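PDB 1TQY: actinorhodin polyketide putative beta-ketoacyl synthase 2 from Streptomyces coelicolor A3, which probably acts as the chain length factor that partners a ketosynthase in building the polyketide backbone of the antibiotic actinorhodin. Local coordinates for residues S10-V16 with R255-E261; P74-S79 with G115-F119; A86-L91 with A240-L244; P389-V394 with A405-R410. All coordinates share one frame; numbering follows the deposited sequence.

Contact 1. Residues S10-V16 with R255-E261; sequences SVLITGV and RHDAYGE
Val16 and Tyr259 meet through a CH-pi contact: CG1 of Val16 sits 3.9 Å from the centroid of the Tyr259 ring, almost straight above its middle, while CG2 of Val16 reaches toward the phenol end of the same ring. The ring's edge is lined by the carbonyl oxygen of Ile13, and its hydroxyl is bonded to Asp93, which also takes the backbone N-H of Val16. Further apolar packing joins Ile13 CB to Tyr259 CB at 4.1 Å.

Two backbone hydrogen bonds tie the segments: Tyr259 N to Ile13 O, 2.7 Å and nearly straight at 174°, and Ile13 N to Gly260 O at 2.9 Å. Here strands 11-20 and 260-269 run antiparallel, at the place in the thiolase fold where the N-terminal and C-terminal halves are joined strand to strand. Leu12 and Glu261 form a non-hydrogen-bonded pair of it.

Polar side chains work at both ends. Arg255, its chain bent at CB-CG (chi2 66°), lays CG against Thr14 CG2 and gives a weak bond from NH2 to Thr14 O, 2.7 Å but strongly bent. One water accepts from Val11 N and donates to Glu261 OE2, 3.0 Å away.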
loop_
_atom_site.group_PDB
_atom_site.type_symbol
_atom_site.label_atom_id
_atom_site.label_comp_id
_atom_site.label_asym_id
_atom_site.label_seq_id
_atom_site.Cartn_x
_atom_site.Cartn_y
_atom_site.Cartn_z
ATOM N N SER B 10 -9.879 14.518 -18.192
ATOM C CA SER B 10 -10.988 13.518 -18.145
ATOM C C SER B 10 -10.458 12.083 -18.192
ATOM O O SER B 10 -9.793 11.696 -19.151
ATOM C CB SER B 10 -11.943 13.757 -19.317
ATOM O OG SER B 10 -13.062 12.890 -19.254
ATOM N N VAL B 11 -10.758 11.299 -17.162
ATOM C CA VAL B 11 -10.299 9.910 -17.094
ATOM C C VAL B 11 -11.430 8.935 -17.399
ATOM O O VAL B 11 -12.454 8.936 -16.721
ATOM C CB VAL B 11 -9.736 9.575 -15.695
ATOM C CG1 VAL B 11 -9.281 8.115 -15.640
ATOM C CG2 VAL B 11 -8.583 10.502 -15.371
ATOM N N LEU B 12 -11.240 8.093 -18.407
ATOM C CA LEU B 12 -12.272 7.140 -18.781
ATOM C C LEU B 12 -11.916 5.704 -18.411
ATOM O O LEU B 12 -10.747 5.368 -18.237
ATOM C CB LEU B 12 -12.529 7.220 -20.289
ATOM C CG LEU B 12 -12.768 8.619 -20.872
ATOM C CD1 LEU B 12 -12.809 8.531 -22.385
ATOM C CD2 LEU B 12 -14.068 9.193 -20.333
ATOM N N ILE B 13 -12.948 4.875 -18.277
ATOM C CA ILE B 13 -12.794 3.456 -17.976
ATOM C C ILE B 13 -13.032 2.812 -19.344
ATOM O O ILE B 13 -14.175 2.749 -19.812
ATOM C CB ILE B 13 -13.905 2.930 -17.024
ATOM C CG1 ILE B 13 -14.093 3.874 -15.831
ATOM C CG2 ILE B 13 -13.573 1.504 -16.573
ATOM C CD1 ILE B 13 -12.961 3.895 -14.863
ATOM N N THR B 14 -11.968 2.343 -19.984
ATOM C CA THR B 14 -12.092 1.748 -21.312
ATOM C C THR B 14 -12.163 0.227 -21.331
ATOM O O THR B 14 -12.678 -0.364 -22.281
ATOM C CB THR B 14 -10.921 2.178 -22.214
ATOM O OG1 THR B 14 -9.686 1.911 -21.542
ATOM C CG2 THR B 14 -11.004 3.662 -22.533
ATOM N N GLY B 15 -11.638 -0.404 -20.290
ATOM C CA GLY B 15 -11.668 -1.850 -20.239
ATOM C C GLY B 15 -11.840 -2.388 -18.835
ATOM O O GLY B 15 -11.282 -1.849 -17.883
ATOM N N VAL B 16 -12.620 -3.450 -18.692
ATOM C CA VAL B 16 -12.825 -4.030 -17.374
ATOM C C VAL B 16 -12.575 -5.532 -17.380
ATOM O O VAL B 16 -12.716 -6.194 -18.407
ATOM C CB VAL B 16 -14.259 -3.734 -16.844
ATOM C CG1 VAL B 16 -14.554 -2.237 -16.952
ATOM C CG2 VAL B 16 -15.288 -4.544 -17.608
ATOM N N ARG B 255 -9.507 4.349 -29.539
ATOM C CA ARG B 255 -10.486 3.813 -28.601
ATOM C C ARG B 255 -11.509 4.906 -28.326
ATOM O O ARG B 255 -11.286 5.773 -27.484
ATOM C CB ARG B 255 -9.791 3.402 -27.292
ATOM C CG ARG B 255 -10.716 2.849 -26.218
ATOM C CD ARG B 255 -11.340 1.532 -26.643
ATOM N NE ARG B 255 -12.243 0.990 -25.630
ATOM C CZ ARG B 255 -12.901 -0.157 -25.758
ATOM N NH1 ARG B 255 -12.757 -0.885 -26.856
ATOM N NH2 ARG B 255 -13.703 -0.581 -24.792
ATOM N N HIS B 256 -12.622 4.870 -29.054
ATOM C CA HIS B 256 -13.679 5.867 -28.894
ATOM C C HIS B 256 -14.833 5.322 -28.066
ATOM O O HIS B 256 -15.827 6.008 -27.831
ATOM C CB HIS B 256 -14.218 6.300 -30.259
ATOM C CG HIS B 256 -13.160 6.768 -31.204
ATOM N ND1 HIS B 256 -12.262 5.909 -31.801
ATOM C CD2 HIS B 256 -12.837 8.009 -31.636
ATOM C CE1 HIS B 256 -11.431 6.600 -32.560
ATOM N NE2 HIS B 256 -11.758 7.877 -32.478
ATOM N N ASP B 257 -14.702 4.080 -27.627
ATOM C CA ASP B 257 -15.749 3.471 -26.836
ATOM C C ASP B 257 -15.243 3.216 -25.417
ATOM O O ASP B 257 -14.127 2.730 -25.222
ATOM C CB ASP B 257 -16.198 2.173 -27.516
ATOM C CG ASP B 257 -17.438 1.583 -26.889
ATOM O OD1 ASP B 257 -18.362 2.358 -26.544
ATOM O OD2 ASP B 257 -17.494 0.335 -26.763
ATOM N N ALA B 258 -16.056 3.569 -24.424
ATOM C CA ALA B 258 -15.683 3.368 -23.028
ATOM C C ALA B 258 -16.905 3.047 -22.172
ATOM O O ALA B 258 -18.028 3.032 -22.666
ATOM C CB ALA B 258 -14.960 4.604 -22.490
ATOM N N TYR B 259 -16.678 2.783 -20.890
ATOM C CA TYR B 259 -17.758 2.448 -19.968
ATOM C C TYR B 259 -18.294 3.684 -19.262
ATOM O O TYR B 259 -19.475 3.759 -18.935
ATOM C CB TYR B 259 -17.254 1.446 -18.933
ATOM C CG TYR B 259 -17.001 0.064 -19.487
ATOM C CD1 TYR B 259 -17.966 -0.934 -19.380
ATOM C CD2 TYR B 259 -15.797 -0.250 -20.119
ATOM C CE1 TYR B 259 -17.737 -2.212 -19.888
ATOM C CE2 TYR B 259 -15.561 -1.525 -20.632
ATOM C CZ TYR B 259 -16.534 -2.498 -20.510
ATOM O OH TYR B 259 -16.314 -3.764 -20.996
ATOM N N GLY B 260 -17.416 4.644 -19.019
ATOM C CA GLY B 260 -17.833 5.848 -18.346
ATOM C C GLY B 260 -16.630 6.656 -17.929
ATOM O O GLY B 260 -15.488 6.318 -18.256
ATOM N N GLU B 261 -16.895 7.728 -17.193
ATOM C CA GLU B 261 -15.855 8.622 -16.711
ATOM C C GLU B 261 -15.773 8.559 -15.196
ATOM O O GLU B 261 -16.789 8.439 -14.513
ATOM C CB GLU B 261 -16.179 10.061 -17.128
ATOM C CG GLU B 261 -15.198 11.101 -16.608
ATOM C CD GLU B 261 -15.736 12.524 -16.705
ATOM O OE1 GLU B 261 -16.633 12.771 -17.543
ATOM O OE2 GLU B 261 -15.253 13.396 -15.952
HETATM O O HOH W 1 -12.493 12.662 -15.170
#

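Contact 2. Residues P74-S79 with G115-F119; sequences PQTDPS and GGFDF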
loop_
_atom_site.group_PDB
_atom_site.type_symbol
_atom_site.label_atom_id
_atom_site.label_comp_id
_atom_site.label_asym_id
_atom_site.label_seq_id
_atom_site.Cartn_x
_atom_site.Cartn_y
_atom_site.Cartn_z
ATOM N N PRO B 74 3.999 -21.570 -10.075
ATOM C CA PRO B 74 4.795 -21.880 -8.878
ATOM C C PRO B 74 5.002 -20.706 -7.923
ATOM O O PRO B 74 5.148 -20.892 -6.717
ATOM C CB PRO B 74 6.145 -22.328 -9.447
ATOM C CG PRO B 74 5.868 -22.653 -10.879
ATOM C CD PRO B 74 4.816 -21.682 -11.294
ATOM N N GLN B 75 5.032 -19.497 -8.473
ATOM C CA GLN B 75 5.300 -18.297 -7.683
ATOM C C GLN B 75 4.110 -17.393 -7.386
ATOM O O GLN B 75 4.277 -16.323 -6.799
ATOM C CB GLN B 75 6.382 -17.461 -8.383
ATOM C CG GLN B 75 5.977 -16.962 -9.775
ATOM C CD GLN B 75 7.008 -16.045 -10.409
ATOM O OE1 GLN B 75 8.041 -16.495 -10.899
ATOM N NE2 GLN B 75 6.728 -14.751 -10.400
ATOM N N THR B 76 2.912 -17.815 -7.763
ATOM C CA THR B 76 1.745 -16.987 -7.530
ATOM C C THR B 76 0.700 -17.578 -6.595
ATOM O O THR B 76 0.408 -18.779 -6.615
ATOM C CB THR B 76 1.075 -16.624 -8.858
ATOM O OG1 THR B 76 0.830 -17.821 -9.605
ATOM C CG2 THR B 76 1.974 -15.697 -9.660
ATOM N N ASP B 77 0.152 -16.693 -5.769
ATOM C CA ASP B 77 -0.883 -17.020 -4.800
ATOM C C ASP B 77 -2.204 -17.018 -5.560
ATOM O O ASP B 77 -2.289 -16.458 -6.657
ATOM C CB ASP B 77 -0.920 -15.923 -3.723
ATOM C CG ASP B 77 -1.999 -16.159 -2.669
ATOM O OD1 ASP B 77 -1.757 -16.985 -1.764
ATOM O OD2 ASP B 77 -3.083 -15.532 -2.764
ATOM N N PRO B 78 -3.252 -17.639 -4.998
ATOM C CA PRO B 78 -4.525 -17.629 -5.723
ATOM C C PRO B 78 -4.971 -16.210 -6.069
ATOM O O PRO B 78 -5.449 -15.953 -7.183
ATOM C CB PRO B 78 -5.483 -18.298 -4.751
ATOM C CG PRO B 78 -4.620 -19.318 -4.112
ATOM C CD PRO B 78 -3.303 -18.579 -3.868
ATOM N N SER B 79 -4.823 -15.294 -5.121
ATOM C CA SER B 79 -5.222 -13.901 -5.360
ATOM C C SER B 79 -4.495 -13.293 -6.566
ATOM O O SER B 79 -5.110 -12.621 -7.392
ATOM C CB SER B 79 -4.940 -13.035 -4.125
ATOM O OG SER B 79 -3.553 -12.977 -3.862
ATOM N N GLY B 115 -2.904 -9.812 0.861
ATOM C CA GLY B 115 -1.687 -10.234 0.192
ATOM C C GLY B 115 -1.830 -11.712 -0.137
ATOM O O GLY B 115 -2.935 -12.258 -0.071
ATOM N N GLY B 116 -0.723 -12.366 -0.475
ATOM C CA GLY B 116 -0.778 -13.780 -0.800
ATOM C C GLY B 116 -0.789 -14.613 0.459
ATOM O O GLY B 116 0.172 -15.316 0.739
ATOM N N PHE B 117 -1.885 -14.555 1.214
ATOM C CA PHE B 117 -1.965 -15.279 2.471
ATOM C C PHE B 117 -1.947 -16.815 2.385
ATOM O O PHE B 117 -1.290 -17.446 3.204
ATOM C CB PHE B 117 -3.177 -14.808 3.279
ATOM C CG PHE B 117 -2.959 -14.871 4.767
ATOM C CD1 PHE B 117 -2.070 -14.000 5.384
ATOM C CD2 PHE B 117 -3.578 -15.849 5.535
ATOM C CE1 PHE B 117 -1.796 -14.100 6.743
ATOM C CE2 PHE B 117 -3.306 -15.956 6.899
ATOM C CZ PHE B 117 -2.411 -15.080 7.501
ATOM N N ASP B 118 -2.655 -17.415 1.425
ATOM C CA ASP B 118 -2.637 -18.866 1.299
ATOM C C ASP B 118 -1.179 -19.285 1.121
ATOM O O ASP B 118 -0.690 -20.205 1.774
ATOM C CB ASP B 118 -3.443 -19.338 0.087
ATOM C CG ASP B 118 -3.342 -20.851 -0.124
ATOM O OD1 ASP B 118 -4.062 -21.612 0.550
ATOM O OD2 ASP B 118 -2.534 -21.273 -0.962
ATOM N N PHE B 119 -0.482 -18.586 0.235
ATOM C CA PHE B 119 0.913 -18.887 -0.029
ATOM C C PHE B 119 1.772 -18.733 1.220
ATOM O O PHE B 119 2.540 -19.629 1.563
ATOM C CB PHE B 119 1.460 -17.988 -1.150
ATOM C CG PHE B 119 2.768 -18.468 -1.730
ATOM C CD1 PHE B 119 3.956 -18.346 -1.013
ATOM C CD2 PHE B 119 2.799 -19.085 -2.979
ATOM C CE1 PHE B 119 5.156 -18.834 -1.525
ATOM C CE2 PHE B 119 3.995 -19.577 -3.498
ATOM C CZ PHE B 119 5.177 -19.450 -2.768
HETATM O O HOH W 2 -4.382 -16.216 -0.326
#
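Asp77 OD1 receives the backbone N-H of Phe119, 2.9 Å from N to OD1 with an angle of 156° at the hydrogen, and the donor arrives nearly along the C-O axis of the carboxylate. The same oxygen lies 3.4 Å from CB of Phe119 and equally close to CB of Asp118, in the first turn of helix 117-129. The backbone of Gly116 lies directly against the Asp77 side chain, with CA of Gly116 only 3.3 Å from Asp77 CG.

The other oxygen, OD2, serves the helix that Asp77 itself begins. Asp77 is the N-cap of helix 78-93: OD2 accepts from Ser79 N at 2.9 Å and from Ser79 OG at 2.8 Å, the two donors coming from opposite faces of the carboxylate plane. With CG anti to the backbone N (chi1 179°), the carboxylate is carried across to the neighbouring helix start while still serving its own. One aspartate thus links the N-terminal ends of two helices, and their dipoles would probably favour its negative charge. Asp118 OD2, 4.4 Å from Asp77 OD1, probably works against this, though it is itself in a salt bridge with Arg122, one turn along its helix. A water that accepts from Asp118 N, 2.7 Å away, can donate to Asp77 OD2.

Farther out, the edge of the Phe119 ring meets the Pro74 carbonyl, CE2 being 3.7 Å from O. Gly116, centre of an inverse gamma turn, is backbone-bonded to Trp143, and side chains of the neighbouring subunit pack on Phe117 and Asp118.

Contact 3. Residues A86-L91 with A240-L244; sequences AADWAL and AILVL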
loop_
_atom_site.group_PDB
_atom_site.type_symbol
_atom_site.label_atom_id
_atom_site.label_comp_id
_atom_site.label_asym_id
_atom_site.label_seq_id
_atom_site.Cartn_x
_atom_site.Cartn_y
_atom_site.Cartn_z
ATOM N N ALA B 86 -7.670 -11.159 -14.482
ATOM C CA ALA B 86 -8.523 -9.983 -14.547
ATOM C C ALA B 86 -7.819 -8.907 -15.365
ATOM O O ALA B 86 -8.402 -8.350 -16.296
ATOM C CB ALA B 86 -8.800 -9.472 -13.136
ATOM N N ALA B 87 -6.564 -8.627 -15.023
ATOM C CA ALA B 87 -5.800 -7.604 -15.724
ATOM C C ALA B 87 -5.720 -7.865 -17.225
ATOM O O ALA B 87 -5.950 -6.963 -18.026
ATOM C CB ALA B 87 -4.400 -7.489 -15.127
ATOM N N ASP B 88 -5.401 -9.095 -17.610
ATOM C CA ASP B 88 -5.294 -9.418 -19.031
ATOM C C ASP B 88 -6.611 -9.156 -19.754
ATOM O O ASP B 88 -6.633 -8.502 -20.806
ATOM C CB ASP B 88 -4.868 -10.876 -19.217
ATOM C CG ASP B 88 -4.728 -11.257 -20.680
ATOM O OD1 ASP B 88 -3.848 -10.691 -21.367
ATOM O OD2 ASP B 88 -5.503 -12.125 -21.146
ATOM N N TRP B 89 -7.709 -9.658 -19.188
ATOM C CA TRP B 89 -9.047 -9.467 -19.764
ATOM C C TRP B 89 -9.423 -7.993 -19.901
ATOM O O TRP B 89 -10.084 -7.597 -20.866
ATOM C CB TRP B 89 -10.120 -10.175 -18.910
ATOM C CG TRP B 89 -10.107 -11.667 -19.038
ATOM C CD1 TRP B 89 -9.490 -12.398 -20.014
ATOM C CD2 TRP B 89 -10.759 -12.617 -18.176
ATOM N NE1 TRP B 89 -9.712 -13.741 -19.812
ATOM C CE2 TRP B 89 -10.487 -13.905 -18.694
ATOM C CE3 TRP B 89 -11.542 -12.503 -17.020
ATOM C CZ2 TRP B 89 -10.974 -15.075 -18.095
ATOM C CZ3 TRP B 89 -12.029 -13.669 -16.419
ATOM C CH2 TRP B 89 -11.742 -14.939 -16.962
ATOM N N ALA B 90 -9.004 -7.184 -18.932
ATOM C CA ALA B 90 -9.303 -5.755 -18.951
ATOM C C ALA B 90 -8.569 -5.058 -20.104
ATOM O O ALA B 90 -9.144 -4.217 -20.798
ATOM C CB ALA B 90 -8.913 -5.125 -17.616
ATOM N N LEU B 91 -7.299 -5.415 -20.297
ATOM C CA LEU B 91 -6.496 -4.835 -21.368
ATOM C C LEU B 91 -7.033 -5.192 -22.751
ATOM O O LEU B 91 -6.999 -4.365 -23.667
ATOM C CB LEU B 91 -5.034 -5.271 -21.257
ATOM C CG LEU B 91 -4.180 -4.537 -20.211
ATOM C CD1 LEU B 91 -2.802 -5.191 -20.104
ATOM C CD2 LEU B 91 -4.040 -3.069 -20.621
ATOM N N ALA B 240 -11.829 -7.022 -9.349
ATOM C CA ALA B 240 -11.816 -6.529 -10.711
ATOM C C ALA B 240 -10.608 -5.667 -10.982
ATOM O O ALA B 240 -10.001 -5.108 -10.074
ATOM C CB ALA B 240 -13.078 -5.735 -10.980
ATOM N N ILE B 241 -10.252 -5.581 -12.248
ATOM C CA ILE B 241 -9.141 -4.749 -12.655
ATOM C C ILE B 241 -9.724 -3.966 -13.813
ATOM O O ILE B 241 -10.485 -4.508 -14.613
ATOM C CB ILE B 241 -7.953 -5.600 -13.136
ATOM C CG1 ILE B 241 -7.351 -6.381 -11.951
ATOM C CG2 ILE B 241 -6.906 -4.714 -13.785
ATOM C CD1 ILE B 241 -6.691 -5.517 -10.870
ATOM N N LEU B 242 -9.421 -2.682 -13.886
ATOM C CA LEU B 242 -9.929 -1.895 -14.994
ATOM C C LEU B 242 -8.847 -1.026 -15.587
ATOM O O LEU B 242 -7.847 -0.728 -14.939
ATOM C CB LEU B 242 -11.133 -1.036 -14.585
ATOM C CG LEU B 242 -11.538 -0.752 -13.138
ATOM C CD1 LEU B 242 -12.766 0.162 -13.180
ATOM C CD2 LEU B 242 -11.875 -2.054 -12.386
ATOM N N VAL B 243 -9.054 -0.643 -16.838
ATOM C CA VAL B 243 -8.100 0.182 -17.555
ATOM C C VAL B 243 -8.629 1.607 -17.609
ATOM O O VAL B 243 -9.701 1.861 -18.145
ATOM C CB VAL B 243 -7.887 -0.364 -18.991
ATOM C CG1 VAL B 243 -6.971 0.555 -19.779
ATOM C CG2 VAL B 243 -7.297 -1.766 -18.917
ATOM N N LEU B 244 -7.890 2.529 -17.013
ATOM C CA LEU B 244 -8.298 3.915 -17.032
ATOM C C LEU B 244 -7.290 4.636 -17.895
ATOM O O LEU B 244 -6.112 4.268 -17.925
ATOM C CB LEU B 244 -8.279 4.522 -15.629
ATOM C CG LEU B 244 -8.766 3.723 -14.430
ATOM C CD1 LEU B 244 -9.105 4.702 -13.327
ATOM C CD2 LEU B 244 -9.967 2.868 -14.779
#
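Ile241 and Val243 rise from strand 238-246 to meet the alanines of helix 78-93, and the branching of each residue decides which branch touches. In Ile241, the methylene CG1 lies anti to the carbonyl carbon (chi1 -68°) and comes to 3.6 Å from Ala86 CB. The methyl CG2 settles over the helix backbone instead, 3.7 Å from Ala87 CA, so the two branches spread over Ala86 and Ala87. Val243 uses a single methyl: with CG1 anti to the backbone N (chi1 176°), CG2 is left to face the helix, 3.6 Å from Ala90 O and 3.9 Å from both Ala90 CB and Leu91 CD2. Leu91 starts out alongside the strand and does not point at it, but its extended chain brings CD2 in, crossing Val243 at about a right angle.

Between the two branched residues, Ala90 turns its CB onto the strand backbone, 3.4 Å from Ile241 O. Such small side chains let the axes approach to 7.1 Å, crossing at -32°. Leu242 points to the far side of the strand, where helix 345-359 packs. The sheet thus has helices on both faces, one outer and one from the middle layer, as in the alpha-beta-alpha-beta-alpha sandwich of the thiolase fold.

Contact 4. Residues P389-V394 with A405-R410; sequences PRTALV and AAVLRR
Arg390 and Arg409 bring two guanidinium groups near each other with their planes 72° apart, unstacked. NH2 of Arg390 approaches the Arg409 chain obliquely, 3.6 Å from CD and 3.9 Å from NE, so two like charges stand close and probably repel mildly. Arg409 NH2 bonds to Ala292 O, and its NH1 has a long, weak ion pair with Glu261. Arg410 turns its guanidinium the other way, to Tyr259 O; what remains at the strand end is its CB, 3.5 Å from Arg390 CG.

Backbone bonds hold the rest. Ala392 and Leu408 exchange a pair, the shorter running from Leu408 N to Ala392 O at 2.8 Å with 173° at the hydrogen. Val394 and Ala406 exchange another, and Arg410 N bonds to Arg390 O.

On the face bearing Thr391, Leu393 and Val407, the Thr391 methyl CG2, anti to the backbone N (chi1 -61° for OG1), lies alongside Val407 CG2 at 4.0 Å. This face is packed by helix 281-292. The reverse face sets Val394 CG2 4.3 Å from Leu408 CD1, beneath helix 345-359. Strands 391-398 and 402-410 form a beta hairpin, the C-terminal antiparallel pair of a sheet enclosed by helices on both faces, as in the thiolase fold.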
loop_
_atom_site.group_PDB
_atom_site.type_symbol
_atom_site.label_atom_id
_atom_site.label_comp_id
_atom_site.label_asym_id
_atom_site.label_seq_id
_atom_site.Cartn_x
_atom_site.Cartn_y
_atom_site.Cartn_z
ATOM N N PRO B 389 -29.974 5.510 -15.194
ATOM C CA PRO B 389 -29.121 6.444 -14.448
ATOM C C PRO B 389 -27.959 6.942 -15.305
ATOM O O PRO B 389 -27.485 6.233 -16.191
ATOM C CB PRO B 389 -28.651 5.608 -13.261
ATOM C CG PRO B 389 -28.584 4.229 -13.845
ATOM C CD PRO B 389 -29.871 4.149 -14.637
ATOM N N ARG B 390 -27.506 8.162 -15.045
ATOM C CA ARG B 390 -26.408 8.733 -15.814
ATOM C C ARG B 390 -25.217 9.044 -14.911
ATOM O O ARG B 390 -24.083 9.181 -15.372
ATOM C CB ARG B 390 -26.874 10.011 -16.511
ATOM C CG ARG B 390 -26.148 10.301 -17.810
ATOM C CD ARG B 390 -26.105 11.796 -18.119
ATOM N NE ARG B 390 -25.160 12.497 -17.246
ATOM C CZ ARG B 390 -24.885 13.796 -17.329
ATOM N NH1 ARG B 390 -25.490 14.537 -18.250
ATOM N NH2 ARG B 390 -24.000 14.345 -16.503
ATOM N N THR B 391 -25.483 9.166 -13.618
ATOM C CA THR B 391 -24.434 9.460 -12.649
ATOM C C THR B 391 -24.613 8.544 -11.452
ATOM O O THR B 391 -25.705 8.431 -10.902
ATOM C CB THR B 391 -24.502 10.921 -12.177
ATOM O OG1 THR B 391 -24.310 11.789 -13.300
ATOM C CG2 THR B 391 -23.424 11.199 -11.139
ATOM N N ALA B 392 -23.533 7.890 -11.052
ATOM C CA ALA B 392 -23.594 6.980 -9.930
ATOM C C ALA B 392 -22.534 7.327 -8.904
ATOM O O ALA B 392 -21.451 7.795 -9.261
ATOM C CB ALA B 392 -23.391 5.548 -10.413
ATOM N N LEU B 393 -22.866 7.128 -7.629
ATOM C CA LEU B 393 -21.923 7.353 -6.536
ATOM C C LEU B 393 -21.625 5.959 -5.979
ATOM O O LEU B 393 -22.540 5.165 -5.757
ATOM C CB LEU B 393 -22.533 8.229 -5.423
ATOM C CG LEU B 393 -21.682 8.328 -4.143
ATOM C CD1 LEU B 393 -20.465 9.191 -4.401
ATOM C CD2 LEU B 393 -22.505 8.919 -2.980
ATOM N N VAL B 394 -20.344 5.657 -5.791
ATOM C CA VAL B 394 -19.907 4.371 -5.250
ATOM C C VAL B 394 -19.212 4.653 -3.922
ATOM O O VAL B 394 -18.381 5.556 -3.828
ATOM C CB VAL B 394 -18.926 3.645 -6.214
ATOM C CG1 VAL B 394 -18.456 2.319 -5.599
ATOM C CG2 VAL B 394 -19.623 3.371 -7.549
ATOM N N ALA B 405 -15.193 7.461 -1.534
ATOM C CA ALA B 405 -16.319 7.726 -2.410
ATOM C C ALA B 405 -15.833 8.022 -3.822
ATOM O O ALA B 405 -14.774 8.620 -4.012
ATOM C CB ALA B 405 -17.127 8.893 -1.873
ATOM N N ALA B 406 -16.618 7.608 -4.809
ATOM C CA ALA B 406 -16.256 7.810 -6.200
ATOM C C ALA B 406 -17.494 8.103 -7.025
ATOM O O ALA B 406 -18.501 7.403 -6.922
ATOM C CB ALA B 406 -15.561 6.574 -6.737
ATOM N N VAL B 407 -17.425 9.142 -7.842
ATOM C CA VAL B 407 -18.563 9.487 -8.682
ATOM C C VAL B 407 -18.243 9.162 -10.136
ATOM O O VAL B 407 -17.190 9.531 -10.647
ATOM C CB VAL B 407 -18.957 10.977 -8.494
ATOM C CG1 VAL B 407 -17.725 11.803 -8.261
ATOM C CG2 VAL B 407 -19.732 11.475 -9.710
ATOM N N LEU B 408 -19.154 8.447 -10.789
ATOM C CA LEU B 408 -18.975 8.037 -12.181
ATOM C C LEU B 408 -20.048 8.655 -13.070
ATOM O O LEU B 408 -21.144 8.969 -12.607
ATOM C CB LEU B 408 -19.068 6.512 -12.287
ATOM C CG LEU B 408 -18.138 5.689 -11.391
ATOM C CD1 LEU B 408 -18.450 4.229 -11.549
ATOM C CD2 LEU B 408 -16.690 5.974 -11.758
ATOM N N ARG B 409 -19.730 8.820 -14.351
ATOM C CA ARG B 409 -20.684 9.380 -15.305
ATOM C C ARG B 409 -20.818 8.512 -16.543
ATOM O O ARG B 409 -19.860 7.873 -16.971
ATOM C CB ARG B 409 -20.264 10.776 -15.755
ATOM C CG ARG B 409 -20.360 11.849 -14.707
ATOM C CD ARG B 409 -20.813 13.149 -15.346
ATOM N NE ARG B 409 -20.721 14.258 -14.406
ATOM C CZ ARG B 409 -19.574 14.805 -14.017
ATOM N NH1 ARG B 409 -18.424 14.349 -14.496
ATOM N NH2 ARG B 409 -19.579 15.800 -13.140
ATOM N N ARG B 410 -22.016 8.510 -17.116
ATOM C CA ARG B 410 -22.313 7.750 -18.323
ATOM C C ARG B 410 -21.467 8.313 -19.456
ATOM O O ARG B 410 -21.355 9.531 -19.603
ATOM C CB ARG B 410 -23.792 7.911 -18.685
ATOM C CG ARG B 410 -24.517 6.644 -19.138
ATOM C CD ARG B 410 -23.985 6.042 -20.437
ATOM N NE ARG B 410 -22.744 5.286 -20.262
ATOM C CZ ARG B 410 -22.224 4.484 -21.189
ATOM N NH1 ARG B 410 -22.837 4.333 -22.358
ATOM N NH2 ARG B 410 -21.091 3.839 -20.952
#

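Contacts 1, 3 and 4 follow one run of neighbouring strands: 238-246 beside 11-20, then 260-269, then 402-410 and 391-398. Contacts 1 and 3 touch directly, their centres about 12 Å apart, through the pairing of Thr14 and Gly15 with Val243. The centres of contacts 1 and 4 are about 13 Å apart, and the two join where Glu261 pairs with Arg409. Contact 2 stands away, its centre about 30 Å from that of contact 1 and about 33 Å from that of contact 4; helix 78-93 connects it to contact 3. In sequence, contacts 2 and 3 interleave within the span bridged by contact 1, and contact 4 follows. Contact 1 pairs strand 11-20 of the first half with strand 260-269 of the second.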